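PDB 3GBU: uncharacterized sugar kinase PH1459 from Pyrococcus horikoshii, which belongs to the PfkB family of carbohydrate kinases, binds ATP and probably transfers its terminal phosphate to a sugar such as fructose. Local coordinates for residues F159-R164 with V189-E194; T243-A248 with L278-R283; K126-G131 with G153-A158; L10-I15 with F28-G33. The protein carries 1 engineered substitution. All coordinates share one frame; numbering follows the deposited sequence.

Interaction 1 (F159-R164 with V189-E194); sequences FDVNLR and VKASEE. With ATP (adenosine-5'-triphosphate), chain E.
K190 and D160 are paired on adjacent parallel strands, and their side chains run side by side in the same direction. As bridge partners they stand on the same face of the sheet; with CG anti to N in both (chi1 174° in K190, -178° in D160) the chains run alongside each other. The lysine runs extended as far as CE and bends only at its last torsion, bringing NZ 3.0 Å from D160 OD2 in a salt bridge; the ammonium meets this oxygen from above the carboxylate plane. The other oxygen, OD1, accepts from N162 N in an Asx turn, which limits rotation of the carboxylate. F159, on the other face, contributes mainly through its backbone: its O takes the bond from K190 N at 2.9 Å, and V161 N returns one to K190 O at 2.9 Å. The F159 ring itself packs on helix 172-185 and meets the ring of F130. Beyond the strand end, R164 NH2 approaches ATP O2G at 3.6 Å. K190, a known ATP-binding residue, donates from NZ to ATP O1B at 2.7 Å. One buried ammonium thus bridges the D160 carboxylate and a beta-phosphate oxygen, which would hold NZ in place and probably offset part of the phosphate charge.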
# COMPACT_ATOMS: atom_id res chain seq x y z
N PHE A 159 18.83 20.09 7.05
CA PHE A 159 18.39 19.36 5.87
C PHE A 159 19.24 18.14 5.55
O PHE A 159 20.45 18.26 5.36
CB PHE A 159 18.37 20.31 4.67
CG PHE A 159 17.81 19.70 3.41
CD1 PHE A 159 16.48 19.28 3.36
CD2 PHE A 159 18.61 19.53 2.28
CE1 PHE A 159 15.95 18.71 2.20
CE2 PHE A 159 18.10 18.96 1.13
CZ PHE A 159 16.76 18.55 1.08
N ASP A 160 18.62 16.97 5.49
CA ASP A 160 19.31 15.74 5.12
C ASP A 160 18.97 15.52 3.64
O ASP A 160 17.83 15.18 3.31
CB ASP A 160 18.79 14.55 5.95
CG ASP A 160 19.53 13.25 5.63
OD1 ASP A 160 20.05 13.11 4.51
OD2 ASP A 160 19.58 12.36 6.49
N VAL A 161 19.94 15.69 2.76
CA VAL A 161 19.70 15.53 1.33
C VAL A 161 18.90 14.27 0.98
O VAL A 161 18.02 14.32 0.11
CB VAL A 161 21.03 15.55 0.54
CG1 VAL A 161 20.80 15.12 -0.91
CG2 VAL A 161 21.60 16.96 0.57
N ASN A 162 19.20 13.16 1.66
CA ASN A 162 18.50 11.88 1.48
C ASN A 162 17.95 11.69 0.05
O ASN A 162 16.74 11.59 -0.16
CB ASN A 162 17.38 11.79 2.52
CG ASN A 162 16.83 10.38 2.68
OD1 ASN A 162 17.57 9.40 2.54
ND2 ASN A 162 15.53 10.28 2.99
N LEU A 163 18.85 11.62 -0.92
CA LEU A 163 18.47 11.50 -2.32
C LEU A 163 17.83 10.17 -2.72
O LEU A 163 18.38 9.10 -2.48
CB LEU A 163 19.69 11.76 -3.19
CG LEU A 163 19.47 12.40 -4.56
CD1 LEU A 163 19.21 13.88 -4.37
CD2 LEU A 163 20.70 12.21 -5.44
N ARG A 164 16.66 10.26 -3.35
CA ARG A 164 15.93 9.08 -3.84
C ARG A 164 15.47 9.39 -5.26
O ARG A 164 14.33 9.81 -5.48
CB ARG A 164 14.72 8.78 -2.95
CG ARG A 164 15.08 8.37 -1.54
CD ARG A 164 15.79 7.04 -1.52
NE ARG A 164 16.13 6.65 -0.16
CZ ARG A 164 17.09 7.21 0.58
NH1 ARG A 164 17.83 8.21 0.08
NH2 ARG A 164 17.31 6.78 1.81
N VAL A 189 23.44 20.96 6.93
CA VAL A 189 23.20 20.02 5.84
C VAL A 189 23.91 18.68 6.06
O VAL A 189 25.07 18.65 6.46
CB VAL A 189 23.68 20.61 4.48
CG1 VAL A 189 23.45 19.59 3.36
CG2 VAL A 189 22.93 21.91 4.18
N LYS A 190 23.20 17.59 5.80
CA LYS A 190 23.75 16.25 5.92
C LYS A 190 23.66 15.58 4.55
O LYS A 190 22.67 15.74 3.84
CB LYS A 190 22.96 15.42 6.94
CG LYS A 190 23.40 13.95 7.02
CD LYS A 190 22.58 13.18 8.05
CE LYS A 190 22.79 11.67 7.96
NZ LYS A 190 22.24 11.05 6.72
N ALA A 191 24.70 14.85 4.17
CA ALA A 191 24.68 14.17 2.89
C ALA A 191 25.79 13.15 2.79
O ALA A 191 26.82 13.28 3.44
CB ALA A 191 24.81 15.17 1.75
N SER A 192 25.56 12.12 1.98
CA SER A 192 26.57 11.09 1.78
C SER A 192 27.54 11.64 0.74
O SER A 192 27.19 12.52 -0.05
CB SER A 192 25.93 9.81 1.27
OG SER A 192 25.51 9.95 -0.08
N GLU A 193 28.76 11.12 0.72
CA GLU A 193 29.76 11.57 -0.24
C GLU A 193 29.18 11.38 -1.64
O GLU A 193 29.34 12.22 -2.52
CB GLU A 193 31.04 10.75 -0.11
CG GLU A 193 32.22 11.35 -0.86
CD GLU A 193 33.41 10.41 -0.95
OE1 GLU A 193 34.54 10.91 -1.07
OE2 GLU A 193 33.20 9.17 -0.91
N GLU A 194 28.48 10.26 -1.83
CA GLU A 194 27.87 9.95 -3.10
C GLU A 194 26.88 11.03 -3.53
O GLU A 194 26.83 11.40 -4.71
CB GLU A 194 27.16 8.60 -3.00
CG GLU A 194 26.63 8.09 -4.32
CD GLU A 194 26.04 6.70 -4.20
OE1 GLU A 194 26.80 5.76 -3.89
OE2 GLU A 194 24.81 6.55 -4.41
PG ATP E . 21.67 6.55 3.78
O1G ATP E . 22.14 6.30 2.37
O2G ATP E . 20.33 7.27 3.80
O3G ATP E . 21.69 5.28 4.62
PB ATP E . 23.49 7.59 5.85
O1B ATP E . 23.96 8.97 6.24
O2B ATP E . 22.52 6.84 6.70
O3B ATP E . 22.78 7.56 4.38
PA ATP E . 25.42 5.59 6.71
O1A ATP E . 24.33 4.73 7.32
O2A ATP E . 26.56 4.90 6.03
O3A ATP E . 24.80 6.67 5.64
O5' ATP E . 26.01 6.61 7.81
C5' ATP E . 25.44 6.79 9.10
C4' ATP E . 26.60 6.90 10.09
O4' ATP E . 26.53 5.74 10.94
C3' ATP E . 28.00 6.80 9.47
O3' ATP E . 28.53 8.05 9.09
C2' ATP E . 28.81 6.13 10.53
O2' ATP E . 29.41 7.04 11.45
C1' ATP E . 27.82 5.22 11.22
N9 ATP E . 28.05 3.84 10.66
C8 ATP E . 27.47 3.25 9.58
N7 ATP E . 27.95 1.98 9.39
C5 ATP E . 28.84 1.75 10.36
C6 ATP E . 29.73 0.64 10.78
N6 ATP E . 29.75 -0.51 10.09
N1 ATP E . 30.53 0.82 11.89
C2 ATP E . 30.54 1.98 12.61
N3 ATP E . 29.76 3.03 12.28
C4 ATP E . 28.91 2.98 11.20

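Interaction 2 (T243-A248 with L278-R283). With ATP (adenosine-5'-triphosphate), chain E.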
# COMPACT_ATOMS: atom_id res chain seq x y z
N THR A 243 20.62 -0.13 9.25
CA THR A 243 19.41 0.47 8.69
C THR A 243 19.05 1.83 9.29
O THR A 243 18.68 2.74 8.56
CB THR A 243 18.20 -0.47 8.83
OG1 THR A 243 18.41 -1.62 7.99
CG2 THR A 243 16.91 0.23 8.41
N GLY A 244 19.18 1.97 10.61
CA GLY A 244 18.84 3.23 11.25
C GLY A 244 20.00 4.14 11.61
O GLY A 244 19.79 5.20 12.21
N ALA A 245 21.21 3.75 11.22
CA ALA A 245 22.41 4.53 11.53
C ALA A 245 22.36 5.98 11.04
O ALA A 245 22.75 6.90 11.75
CB ALA A 245 23.65 3.84 10.96
N GLY A 246 21.88 6.17 9.81
CA GLY A 246 21.81 7.52 9.27
C GLY A 246 20.95 8.48 10.07
O GLY A 246 21.36 9.60 10.37
N ASP A 247 19.75 8.04 10.44
CA ASP A 247 18.85 8.89 11.19
C ASP A 247 19.29 9.02 12.64
O ASP A 247 19.00 10.03 13.30
CB ASP A 247 17.42 8.36 11.07
CG ASP A 247 16.93 8.36 9.63
OD1 ASP A 247 17.28 9.31 8.89
OD2 ASP A 247 16.21 7.43 9.24
N ALA A 248 20.00 8.01 13.14
CA ALA A 248 20.52 8.04 14.50
C ALA A 248 21.63 9.08 14.48
O ALA A 248 21.78 9.87 15.40
CB ALA A 248 21.09 6.68 14.90
N LEU A 278 26.73 2.74 18.14
CA LEU A 278 25.86 1.95 19.00
C LEU A 278 24.52 1.62 18.36
O LEU A 278 23.94 0.56 18.64
CB LEU A 278 25.63 2.66 20.34
CG LEU A 278 26.85 2.66 21.27
CD1 LEU A 278 26.57 3.50 22.49
CD2 LEU A 278 27.20 1.23 21.67
N SER A 279 24.02 2.50 17.49
CA SER A 279 22.74 2.24 16.83
C SER A 279 22.85 1.02 15.92
O SER A 279 21.86 0.34 15.67
CB SER A 279 22.29 3.46 16.01
OG SER A 279 22.96 3.52 14.77
N THR A 280 24.06 0.73 15.43
CA THR A 280 24.26 -0.43 14.56
C THR A 280 24.02 -1.74 15.30
O THR A 280 23.98 -2.80 14.68
CB THR A 280 25.68 -0.49 13.98
OG1 THR A 280 26.61 -0.72 15.04
CG2 THR A 280 26.03 0.80 13.26
N GLN A 281 23.88 -1.66 16.62
CA GLN A 281 23.64 -2.84 17.44
C GLN A 281 22.14 -3.12 17.64
O GLN A 281 21.77 -4.12 18.24
CB GLN A 281 24.30 -2.66 18.82
CG GLN A 281 25.80 -2.37 18.76
CD GLN A 281 26.57 -3.47 18.05
OE1 GLN A 281 27.07 -3.27 16.93
NE2 GLN A 281 26.67 -4.63 18.68
N LYS A 282 21.29 -2.23 17.13
CA LYS A 282 19.83 -2.38 17.26
C LYS A 282 19.21 -2.58 15.87
O LYS A 282 19.73 -2.07 14.89
CB LYS A 282 19.22 -1.14 17.91
CG LYS A 282 19.79 -0.82 19.28
CD LYS A 282 19.41 0.58 19.73
CE LYS A 282 19.91 0.88 21.13
NZ LYS A 282 19.32 -0.05 22.15
N ARG A 283 18.10 -3.29 15.79
CA ARG A 283 17.48 -3.51 14.49
C ARG A 283 16.40 -2.50 14.14
O ARG A 283 15.79 -1.89 15.01
CB ARG A 283 16.91 -4.93 14.39
CG ARG A 283 17.71 -5.85 13.47
CD ARG A 283 16.91 -7.08 13.02
NE ARG A 283 16.77 -8.10 14.05
CZ ARG A 283 17.79 -8.81 14.55
NH1 ARG A 283 19.03 -8.60 14.11
NH2 ARG A 283 17.56 -9.74 15.47
PG ATP E . 21.67 6.55 3.78
O1G ATP E . 22.14 6.30 2.37
O2G ATP E . 20.33 7.27 3.80
O3G ATP E . 21.69 5.28 4.62
PB ATP E . 23.49 7.59 5.85
O1B ATP E . 23.96 8.97 6.24
O2B ATP E . 22.52 6.84 6.70
O3B ATP E . 22.78 7.56 4.38
PA ATP E . 25.42 5.59 6.71
O1A ATP E . 24.33 4.73 7.32
O2A ATP E . 26.56 4.90 6.03
O3A ATP E . 24.80 6.67 5.64
O5' ATP E . 26.01 6.61 7.81
C5' ATP E . 25.44 6.79 9.10
C4' ATP E . 26.60 6.90 10.09
O4' ATP E . 26.53 5.74 10.94
C3' ATP E . 28.00 6.80 9.47
O3' ATP E . 28.53 8.05 9.09
C2' ATP E . 28.81 6.13 10.53
O2' ATP E . 29.41 7.04 11.45
C1' ATP E . 27.82 5.22 11.22
N9 ATP E . 28.05 3.84 10.66
C8 ATP E . 27.47 3.25 9.58
N7 ATP E . 27.95 1.98 9.39
C5 ATP E . 28.84 1.75 10.36
C6 ATP E . 29.73 0.64 10.78
N6 ATP E . 29.75 -0.51 10.09
N1 ATP E . 30.53 0.82 11.89
C2 ATP E . 30.54 1.98 12.61
N3 ATP E . 29.76 3.03 12.28
C4 ATP E . 28.91 2.98 11.20
O HOH W 1 19.23 -0.52 12.47
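The flat group here is the adenine of the bound ATP, and T280, which meets A245 across the contact, sets its methyl over one face of it. T280 CG2 lies above the bond shared by the two rings, 4.1 Å from ATP C5. A245 approaches from the same side but further out, beyond C8 of the five-membered ring, where its CB touches the ribose at ATP O4' (3.5 Å); the two methyl groups, A245 CB and T280 CG2, are 4.5 Å apart. The rest of the contact is small and close-fitting. S279 CB packs against A248 CB at 3.6 Å, and S279 OG rests 3.4 Å from A245 CA. With chi1 at 80°, this hydroxyl sits between its own backbone N and carbonyl carbon, from where it turns back to bond A276 O; T280 OG1 does likewise with A277 O, which keeps the methyl of T280 facing the base. No direct hydrogen bond joins the segments, but a water that accepts from G244 N (3.1 Å) also lies 2.9 Å from K282 O and so bridges them. The sequence DTTGAGD ending at D247 matches the second PfkB signature, which in relatives lies at the phosphates. The contact joins the first turn of helix 245-259 to the last part of helix 265-279 and the type I turn from S279 to K282. Helix 35-45 flanks it at D247, which bonds N38, while the loop residues S287 and T288 pack on S279 and A248.

Interaction 3 (K126-G131 with G153-A158); sequences KIVNFG and GSSLIA
Strands 127-131 and 156-160 form the parallel pair of a beta-alpha-beta unit, crossed over by helix 140-151, and their I127-L156, V128-I157 and N129-A158 pairs lie in register in the large sheet of this ribokinase-like fold. The short segments run 4.7 Å apart at closest approach, with 22° between their directions. Four backbone bonds join them: L156 N to K126 O, V128 N to L156 O (2.8 Å), A158 N to V128 O (2.8 Å) and F130 N to A158 O (3.0 Å). On the face of V128 and I157, V128 CB lies 4.3 Å from I157 CD1. CG of F130 is set between its backbone N and carbonyl carbon (chi1 75°), which brings the ring toward the neighbouring strand, where I157 CG2 meets its edge, 3.6 Å from F130 CE2. On the other face, the side chains of I127 and L156 cross obliquely, with I127 CG1 4.0 Å from L156 CB, and A158 CB comes 4.1 Å from N129 OD1. The amide nitrogen of N129 is held by S6 OG in the next strand. At the start of the paired strands S155 CB lies beside V128 CG2, while its hydroxyl bonds A125 O. Helix 140-151 packs on F130 and I157, helix 245-259 covers N129 and A158 through M250 and L254, and strands 4-7 and 188-192 continue the sheet beyond 127-131 and 156-160 respectively.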
# COMPACT_ATOMS: atom_id res chain seq x y z
N LYS A 126 13.88 25.22 18.18
CA LYS A 126 15.13 25.96 18.07
C LYS A 126 15.85 25.41 16.85
O LYS A 126 16.74 26.04 16.29
CB LYS A 126 15.96 25.77 19.34
CG LYS A 126 15.30 26.37 20.58
CD LYS A 126 14.91 27.84 20.33
CE LYS A 126 14.21 28.48 21.53
NZ LYS A 126 15.07 28.52 22.74
N ILE A 127 15.45 24.21 16.44
CA ILE A 127 16.00 23.56 15.27
C ILE A 127 14.85 22.88 14.52
O ILE A 127 14.02 22.20 15.12
CB ILE A 127 17.05 22.51 15.67
CG1 ILE A 127 18.28 23.18 16.29
CG2 ILE A 127 17.46 21.71 14.44
CD1 ILE A 127 19.36 22.20 16.77
N VAL A 128 14.77 23.10 13.21
CA VAL A 128 13.71 22.46 12.42
C VAL A 128 14.38 21.62 11.34
O VAL A 128 15.14 22.12 10.51
CB VAL A 128 12.77 23.50 11.79
CG1 VAL A 128 11.72 22.79 10.92
CG2 VAL A 128 12.07 24.31 12.89
N ASN A 129 14.07 20.33 11.38
CA ASN A 129 14.63 19.34 10.47
C ASN A 129 13.62 18.90 9.40
O ASN A 129 12.49 18.54 9.72
CB ASN A 129 15.08 18.15 11.33
CG ASN A 129 15.47 16.95 10.52
OD1 ASN A 129 16.39 17.00 9.73
ND2 ASN A 129 14.77 15.85 10.74
N PHE A 130 14.01 18.95 8.13
CA PHE A 130 13.11 18.51 7.07
C PHE A 130 13.80 17.63 6.05
O PHE A 130 15.01 17.74 5.85
CB PHE A 130 12.39 19.70 6.40
CG PHE A 130 13.24 20.52 5.46
CD1 PHE A 130 13.00 20.48 4.08
CD2 PHE A 130 14.21 21.39 5.94
CE1 PHE A 130 13.71 21.31 3.20
CE2 PHE A 130 14.93 22.22 5.07
CZ PHE A 130 14.68 22.18 3.70
N GLY A 131 13.03 16.72 5.44
CA GLY A 131 13.59 15.80 4.45
C GLY A 131 13.40 16.22 3.00
O GLY A 131 12.60 17.11 2.72
N GLY A 153 15.89 32.07 9.92
CA GLY A 153 16.33 33.20 10.72
C GLY A 153 15.77 33.20 12.13
O GLY A 153 16.19 34.00 12.96
N SER A 154 14.82 32.32 12.40
CA SER A 154 14.22 32.25 13.72
C SER A 154 14.59 30.94 14.40
O SER A 154 14.66 30.85 15.62
CB SER A 154 12.71 32.37 13.62
OG SER A 154 12.36 33.61 13.04
N SER A 155 14.79 29.91 13.58
CA SER A 155 15.16 28.59 14.05
C SER A 155 16.26 28.10 13.14
O SER A 155 16.32 28.48 11.97
CB SER A 155 13.97 27.62 13.95
OG SER A 155 12.93 27.96 14.83
N LEU A 156 17.16 27.27 13.66
CA LEU A 156 18.21 26.72 12.81
C LEU A 156 17.50 25.72 11.90
O LEU A 156 16.59 25.00 12.33
CB LEU A 156 19.27 26.01 13.65
CG LEU A 156 20.12 26.95 14.52
CD1 LEU A 156 21.09 26.14 15.36
CD2 LEU A 156 20.87 27.94 13.63
N ILE A 157 17.91 25.68 10.64
CA ILE A 157 17.30 24.78 9.68
C ILE A 157 18.25 23.63 9.35
O ILE A 157 19.40 23.86 9.01
CB ILE A 157 16.96 25.54 8.38
CG1 ILE A 157 16.08 26.75 8.70
CG2 ILE A 157 16.29 24.59 7.39
CD1 ILE A 157 14.77 26.42 9.39
N ALA A 158 17.76 22.40 9.47
CA ALA A 158 18.58 21.23 9.18
C ALA A 158 17.99 20.45 8.01
O ALA A 158 16.78 20.19 7.98
CB ALA A 158 18.69 20.32 10.41

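Interaction 4 (L10-I15 with F28-G33); sequences LLIDLI and FEKHPG
I15 and H31 cross at about a right angle on one face of a beta hairpin, with I15 CD1 3.6 Å from H31 CD2. The histidine ring is steadied from its own strand: H31 NE2 donates to E29 OE1 at 2.7 Å, the oxygen lying in the ring plane while the ring nitrogen stands above the carboxylate plane. On the face of L14 and K30, L14 crosses the start of the K30 chain obliquely, with CD2 3.9 Å from K30 CB; I12, which diverges from P32, reaches the same carbon with CG2. F28 takes its place beside L14; the ring presents an edge to the backbone, with F28 CD1 3.5 Å from L14 O, and makes an edge-to-face pair with F91. At the far end G33 fits where a side chain could not: D13 OD2 is 3.5 Å from G33 CA, and L11 CG, set between its backbone N and carbonyl carbon (chi1 46°), brings CD1 3.4 Å from G33 C. A water donates to D13 OD2 and to P32 O (2.9 Å), tying the carboxylate to the opposite strand. Six backbone bonds in the antiparallel pairs L11-G33, D13-H31 and I15-E29 hold the strands together. F28 and E29 also pair with a strand of the second subunit, so the small sheet runs on across the dimer, consistent with the clasp of related dimeric kinases. In this hairpin of mixed apolar and polar side chains, the K30 ammonium leads away to bond V25 O and K23 O of that subunit and makes a cation-pi contact with Y64, which would help stabilise its charge at the interface.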
# COMPACT_ATOMS: atom_id res chain seq x y z
N LEU A 10 6.02 10.40 6.99
CA LEU A 10 5.75 9.49 8.11
C LEU A 10 4.94 8.43 7.39
O LEU A 10 3.91 8.74 6.80
CB LEU A 10 4.90 10.17 9.19
CG LEU A 10 4.29 9.26 10.27
CD1 LEU A 10 5.39 8.46 10.96
CD2 LEU A 10 3.52 10.11 11.30
N LEU A 11 5.40 7.19 7.45
CA LEU A 11 4.74 6.12 6.73
C LEU A 11 4.97 4.72 7.32
O LEU A 11 5.72 4.55 8.28
CB LEU A 11 5.25 6.14 5.28
CG LEU A 11 6.78 6.29 5.21
CD1 LEU A 11 7.45 4.99 5.68
CD2 LEU A 11 7.22 6.62 3.80
N ILE A 12 4.31 3.74 6.72
CA ILE A 12 4.43 2.35 7.14
C ILE A 12 5.45 1.66 6.23
O ILE A 12 5.29 1.67 5.01
CB ILE A 12 3.11 1.57 6.95
CG1 ILE A 12 1.99 2.15 7.81
CG2 ILE A 12 3.35 0.09 7.29
CD1 ILE A 12 2.11 1.81 9.29
N ASP A 13 6.49 1.08 6.83
CA ASP A 13 7.47 0.32 6.07
C ASP A 13 7.00 -1.14 6.13
O ASP A 13 6.78 -1.67 7.21
CB ASP A 13 8.87 0.38 6.70
CG ASP A 13 9.62 1.67 6.40
OD1 ASP A 13 9.28 2.35 5.42
OD2 ASP A 13 10.56 1.99 7.14
N LEU A 14 6.83 -1.77 4.97
CA LEU A 14 6.44 -3.17 4.92
C LEU A 14 7.76 -3.84 4.53
O LEU A 14 8.16 -3.86 3.36
CB LEU A 14 5.34 -3.38 3.88
CG LEU A 14 4.10 -2.62 4.39
CD1 LEU A 14 3.19 -2.22 3.24
CD2 LEU A 14 3.37 -3.47 5.40
N ILE A 15 8.44 -4.34 5.54
CA ILE A 15 9.76 -4.94 5.39
C ILE A 15 9.75 -6.42 5.07
O ILE A 15 9.21 -7.22 5.84
CB ILE A 15 10.59 -4.67 6.67
CG1 ILE A 15 10.62 -3.15 6.93
CG2 ILE A 15 11.99 -5.24 6.53
CD1 ILE A 15 11.36 -2.73 8.19
N PHE A 28 5.77 -9.83 4.98
CA PHE A 28 6.16 -8.46 5.24
C PHE A 28 5.80 -8.13 6.68
O PHE A 28 4.72 -8.48 7.16
CB PHE A 28 5.43 -7.51 4.30
CG PHE A 28 5.81 -7.68 2.85
CD1 PHE A 28 6.86 -6.94 2.30
CD2 PHE A 28 5.13 -8.57 2.04
CE1 PHE A 28 7.22 -7.09 0.96
CE2 PHE A 28 5.49 -8.73 0.70
CZ PHE A 28 6.53 -7.99 0.16
N GLU A 29 6.72 -7.45 7.36
CA GLU A 29 6.55 -7.05 8.74
C GLU A 29 6.39 -5.52 8.72
O GLU A 29 7.21 -4.80 8.14
CB GLU A 29 7.80 -7.46 9.53
CG GLU A 29 7.72 -7.28 11.02
CD GLU A 29 8.99 -7.77 11.75
OE1 GLU A 29 10.10 -7.26 11.44
OE2 GLU A 29 8.85 -8.66 12.62
N LYS A 30 5.33 -5.02 9.35
CA LYS A 30 5.10 -3.57 9.33
C LYS A 30 5.75 -2.85 10.51
O LYS A 30 5.69 -3.31 11.65
CB LYS A 30 3.59 -3.27 9.26
CG LYS A 30 2.88 -3.01 10.57
CD LYS A 30 1.44 -2.53 10.28
CE LYS A 30 0.82 -1.79 11.47
NZ LYS A 30 0.77 -2.63 12.69
N HIS A 31 6.38 -1.72 10.20
CA HIS A 31 7.06 -0.89 11.19
C HIS A 31 6.92 0.58 10.81
O HIS A 31 6.62 0.90 9.66
CB HIS A 31 8.56 -1.21 11.26
CG HIS A 31 8.86 -2.61 11.68
ND1 HIS A 31 8.76 -3.03 12.99
CD2 HIS A 31 9.22 -3.70 10.96
CE1 HIS A 31 9.05 -4.32 13.06
NE2 HIS A 31 9.33 -4.75 11.84
N PRO A 32 7.14 1.49 11.77
CA PRO A 32 7.04 2.92 11.48
C PRO A 32 8.27 3.35 10.68
O PRO A 32 9.39 2.89 10.96
CB PRO A 32 7.02 3.57 12.86
CG PRO A 32 6.56 2.46 13.78
CD PRO A 32 7.26 1.25 13.21
N GLY A 33 8.08 4.22 9.68
CA GLY A 33 9.20 4.67 8.88
C GLY A 33 9.11 6.13 8.47
O GLY A 33 8.11 6.81 8.75
O HOH W 2 10.68 0.79 9.38

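Interactions 1 and 2 both touch the ATP, interaction 1 at the beta- and gamma-phosphates, interaction 2 along the ribose and adenine and up to the alpha-phosphate; their centres lie 17 Å apart, and K190 CE packs 3.5 Å from G246 O. Interaction 3 shares strand 156-160 with interaction 1 and sits one strand further along the large sheet, the two meeting where F159 CD1 comes 3.3 Å from F130 O. It stays back from the ligand: the N129 side chain is about 12 Å from the ATP. Interaction 4 belongs to the separate small sheet, touching none of the others; its nearest atoms are about 6 Å from interaction 2, and the D13 side chain is about 12 Å from the ATP.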